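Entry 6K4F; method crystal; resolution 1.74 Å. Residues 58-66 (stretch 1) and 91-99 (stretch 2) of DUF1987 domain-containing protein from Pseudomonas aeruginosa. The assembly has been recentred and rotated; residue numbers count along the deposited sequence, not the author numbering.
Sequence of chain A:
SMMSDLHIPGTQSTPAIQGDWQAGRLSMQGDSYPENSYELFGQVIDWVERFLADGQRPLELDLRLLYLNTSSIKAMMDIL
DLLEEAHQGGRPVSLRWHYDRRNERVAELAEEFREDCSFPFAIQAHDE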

# COMPACT_ATOMS: atom_id res chain seq x y z
N PRO A 58 11.56 -7.67 -6.40
CA PRO A 58 11.23 -6.61 -5.44
C PRO A 58 9.82 -6.09 -5.64
O PRO A 58 9.27 -6.11 -6.75
CB PRO A 58 12.27 -5.52 -5.75
CG PRO A 58 13.35 -6.23 -6.52
CD PRO A 58 12.66 -7.27 -7.30
N LEU A 59 9.22 -5.64 -4.54
CA LEU A 59 7.91 -5.00 -4.57
C LEU A 59 8.04 -3.56 -4.07
O LEU A 59 8.67 -3.31 -3.04
CB LEU A 59 6.90 -5.77 -3.70
CG LEU A 59 5.46 -5.23 -3.68
CD1 LEU A 59 4.88 -5.14 -5.09
CD2 LEU A 59 4.56 -6.07 -2.78
N GLU A 60 7.48 -2.63 -4.83
CA GLU A 60 7.51 -1.21 -4.50
C GLU A 60 6.09 -0.70 -4.33
O GLU A 60 5.23 -0.98 -5.18
CB GLU A 60 8.19 -0.39 -5.60
CG GLU A 60 9.70 -0.41 -5.59
CD GLU A 60 10.26 0.93 -6.01
OE1 GLU A 60 9.82 1.47 -7.05
OE2 GLU A 60 11.14 1.47 -5.30
N LEU A 61 5.83 0.04 -3.25
CA LEU A 61 4.53 0.69 -3.07
C LEU A 61 4.67 2.18 -3.36
O LEU A 61 5.57 2.84 -2.83
CB LEU A 61 3.99 0.48 -1.65
CG LEU A 61 2.98 -0.66 -1.51
CD1 LEU A 61 3.70 -1.97 -1.74
CD2 LEU A 61 2.33 -0.63 -0.14
N ASP A 62 3.77 2.72 -4.18
CA ASP A 62 3.72 4.16 -4.46
C ASP A 62 2.34 4.69 -4.10
O ASP A 62 1.36 4.45 -4.81
CB ASP A 62 4.05 4.46 -5.92
CG ASP A 62 4.40 5.91 -6.14
OD1 ASP A 62 5.56 6.29 -5.90
OD2 ASP A 62 3.50 6.69 -6.52
N LEU A 63 2.27 5.43 -2.99
CA LEU A 63 1.01 5.83 -2.40
C LEU A 63 0.77 7.32 -2.55
O LEU A 63 1.65 8.14 -2.25
CB LEU A 63 0.96 5.42 -0.93
CG LEU A 63 1.18 3.93 -0.65
CD1 LEU A 63 1.05 3.66 0.86
CD2 LEU A 63 0.19 3.06 -1.45
N ARG A 64 -0.42 7.67 -3.03
CA ARG A 64 -0.92 9.04 -3.09
C ARG A 64 -2.28 9.09 -2.43
O ARG A 64 -3.27 9.55 -3.01
CB ARG A 64 -0.99 9.55 -4.52
CG ARG A 64 0.36 9.52 -5.22
CD ARG A 64 0.27 9.99 -6.66
NE ARG A 64 1.47 10.73 -7.03
CZ ARG A 64 2.54 10.18 -7.60
NH1 ARG A 64 2.55 8.88 -7.87
NH2 ARG A 64 3.58 10.94 -7.91
N LEU A 65 -2.32 8.59 -1.20
CA LEU A 65 -3.55 8.50 -0.44
C LEU A 65 -3.80 9.80 0.29
O LEU A 65 -2.86 10.43 0.79
CB LEU A 65 -3.49 7.35 0.56
CG LEU A 65 -3.35 5.96 -0.07
CD1 LEU A 65 -3.00 4.91 0.96
CD2 LEU A 65 -4.62 5.57 -0.82
N LEU A 66 -5.07 10.20 0.36
CA LEU A 66 -5.48 11.38 1.10
C LEU A 66 -6.15 10.93 2.39
O LEU A 66 -5.48 10.34 3.25
CB LEU A 66 -6.42 12.23 0.25
CG LEU A 66 -5.93 12.60 -1.16
CD1 LEU A 66 -7.03 13.31 -1.93
CD2 LEU A 66 -4.67 13.46 -1.13
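Stretch 2 91-99: RPVSLRWHY

Stretch 2 enters as a loop at Arg91 and Pro92 and runs as an extended strand from Val93 to Tyr99, beside the strand that begins at Leu59. The two strands are parallel: their N-to-C directions differ by 8° and their axes approach to 4.7 Å. The register is unbroken, pairing Leu59 with Val93, Glu60 with Ser94, Leu61 with Leu95, Asp62 with Arg96 and Leu63 with Trp97; the CA atoms of Leu61 and Leu95 come closest, at 4.5 Å.

As expected of parallel strands, Leu59, Leu61 and Leu63 each bond to the two residues flanking their bridge partner. Leu59 N donates to Pro92 O (3.2 Å) and Ser94 N to Leu59 O (3.2 Å). The ladder then tightens: Leu61 N to Ser94 O is 2.9 Å, Arg96 N to Leu61 O 2.8 Å, Leu63 N to Arg96 O 2.9 Å and His98 N to Leu63 O 2.9 Å. Beyond these, water 3 spans the widening gap, donating to Leu65 O (2.5 Å) and His98 O (2.8 Å).

Because side chains alternate along each strand, the paired residues sort onto two faces of very different character. Glu60, Asp62, Ser94 and Arg96 share the polar face. Arg96 has chi1 m, chi2 t and chi3 m, a bent course that places its guanidinium between two carboxylates, both of which lie near its plane at the edge. Its NH2 reaches Glu60 OE1 at 2.6 Å and its NH1 reaches Glu60 OE2 at 2.9 Å, a bidentate salt bridge, while NE bonds to Asp62 OD1 at 3.1 Å. Glu60, with chi1 m and chi2 between wells at -144°, presents both oxygens to this arginine; its OE2 also lies 2.8 Å from Ser94 OG, where Ser94 adopts chi1 p. Water 2 donates to Glu60 OE2 (2.5 Å).

With chi1 t, the end of Asp62 comes nearer stretch 2. Asp62 OD1 is shared, accepting from His98 NE2 at 2.8 Å as well as from Arg96 NE. The CA-to-CB bond of His98 points toward stretch 1, and with chi1 m and chi2 -85° its ring brings NE2 edge-on to the aspartate. One face of that ring is covered by Arg64, whose guanidinium lies flat on it, centres 4.0 Å apart and planes at 10°. Arg64, with chi1 m, chi2 t, chi3 off-well at 145° and chi4 92°, brings its guanidinium over the histidine, and a salt bridge from Arg64 NH1 to Asp62 OD2 (2.7 Å) holds it there.

The face carrying Leu59, Leu61, Leu63, Val93, Leu95 and Trp97 is buried and apolar. Leu61 CB lies 3.9 Å from Leu95 CG; beyond CB the Leu61 side chain is off-well at chi1 -97°. Leu63 is in the common mt rotamer, and its CD1 touches both Leu95 CD1 (4.0 Å) and Trp97 CE3 (3.6 Å). Trp97, with chi1 t and chi2 -64°, extends its indole so that CH2 also meets Leu65 CD1 at 4.5 Å. At the opening end, Pro58 CB packs on Pro92 CB at 3.8 Å.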

# COMPACT_ATOMS: atom_id res chain seq x y z
N ARG A 91 13.38 -10.07 1.53
CA ARG A 91 12.74 -9.59 0.30
C ARG A 91 12.99 -8.09 0.15
O ARG A 91 12.76 -7.34 1.09
CB ARG A 91 11.24 -9.86 0.34
CG ARG A 91 10.52 -9.64 -0.98
CD ARG A 91 11.00 -10.64 -2.01
NE ARG A 91 10.20 -10.62 -3.23
CZ ARG A 91 9.23 -11.48 -3.50
NH1 ARG A 91 8.94 -12.45 -2.64
NH2 ARG A 91 8.56 -11.38 -4.64
N PRO A 92 13.46 -7.63 -1.01
CA PRO A 92 13.56 -6.18 -1.25
C PRO A 92 12.17 -5.57 -1.34
O PRO A 92 11.37 -5.93 -2.20
CB PRO A 92 14.31 -6.08 -2.58
CG PRO A 92 14.95 -7.45 -2.79
CD PRO A 92 14.01 -8.41 -2.14
N VAL A 93 11.88 -4.64 -0.42
CA VAL A 93 10.60 -3.94 -0.38
C VAL A 93 10.89 -2.47 -0.15
O VAL A 93 11.81 -2.12 0.60
CB VAL A 93 9.69 -4.50 0.74
CG1 VAL A 93 8.41 -3.67 0.85
CG2 VAL A 93 9.33 -5.98 0.47
N SER A 94 10.12 -1.60 -0.80
CA SER A 94 10.30 -0.17 -0.57
C SER A 94 8.98 0.55 -0.79
O SER A 94 8.10 0.08 -1.52
CB SER A 94 11.39 0.42 -1.47
OG SER A 94 11.04 0.26 -2.82
N LEU A 95 8.85 1.71 -0.14
CA LEU A 95 7.59 2.45 -0.20
C LEU A 95 7.86 3.94 -0.34
O LEU A 95 8.77 4.48 0.30
CB LEU A 95 6.74 2.17 1.06
CG LEU A 95 5.34 2.78 1.15
CD1 LEU A 95 4.45 1.86 1.97
CD2 LEU A 95 5.37 4.17 1.77
N ARG A 96 7.04 4.58 -1.17
CA ARG A 96 6.99 6.04 -1.28
C ARG A 96 5.59 6.50 -0.91
O ARG A 96 4.61 5.94 -1.41
CB ARG A 96 7.32 6.51 -2.71
CG ARG A 96 8.80 6.56 -3.01
CD ARG A 96 9.04 6.78 -4.50
NE ARG A 96 8.49 5.69 -5.30
CZ ARG A 96 9.06 4.49 -5.43
NH1 ARG A 96 10.22 4.23 -4.84
NH2 ARG A 96 8.47 3.56 -6.18
N TRP A 97 5.52 7.48 -0.00
CA TRP A 97 4.27 8.06 0.47
C TRP A 97 4.28 9.54 0.09
O TRP A 97 4.96 10.35 0.72
CB TRP A 97 4.11 7.86 1.97
CG TRP A 97 2.75 8.26 2.50
CD1 TRP A 97 2.20 9.51 2.50
CD2 TRP A 97 1.79 7.40 3.11
NE1 TRP A 97 0.95 9.48 3.07
CE2 TRP A 97 0.67 8.19 3.45
CE3 TRP A 97 1.76 6.04 3.43
CZ2 TRP A 97 -0.46 7.67 4.07
CZ3 TRP A 97 0.63 5.52 4.04
CH2 TRP A 97 -0.47 6.33 4.35
N HIS A 98 3.54 9.87 -0.96
CA HIS A 98 3.46 11.24 -1.46
C HIS A 98 2.38 12.02 -0.74
O HIS A 98 1.29 11.49 -0.47
CB HIS A 98 3.17 11.26 -2.96
CG HIS A 98 4.12 10.45 -3.77
ND1 HIS A 98 5.32 10.96 -4.22
CD2 HIS A 98 4.05 9.18 -4.23
CE1 HIS A 98 5.95 10.03 -4.93
NE2 HIS A 98 5.20 8.94 -4.95
N TYR A 99 2.66 13.28 -0.46
CA TYR A 99 1.63 14.12 0.13
C TYR A 99 1.88 15.56 -0.28
O TYR A 99 2.97 15.93 -0.71
CB TYR A 99 1.57 13.97 1.65
CG TYR A 99 2.68 14.67 2.39
CD1 TYR A 99 3.99 14.19 2.35
CD2 TYR A 99 2.43 15.81 3.14
CE1 TYR A 99 5.02 14.84 3.04
CE2 TYR A 99 3.45 16.46 3.83
CZ TYR A 99 4.74 15.98 3.77
OH TYR A 99 5.74 16.63 4.47
O HOH W 1 11.67 -1.89 -3.75
O HOH W 2 12.02 2.76 -3.39
O HOH W 3 -1.34 12.21 -0.07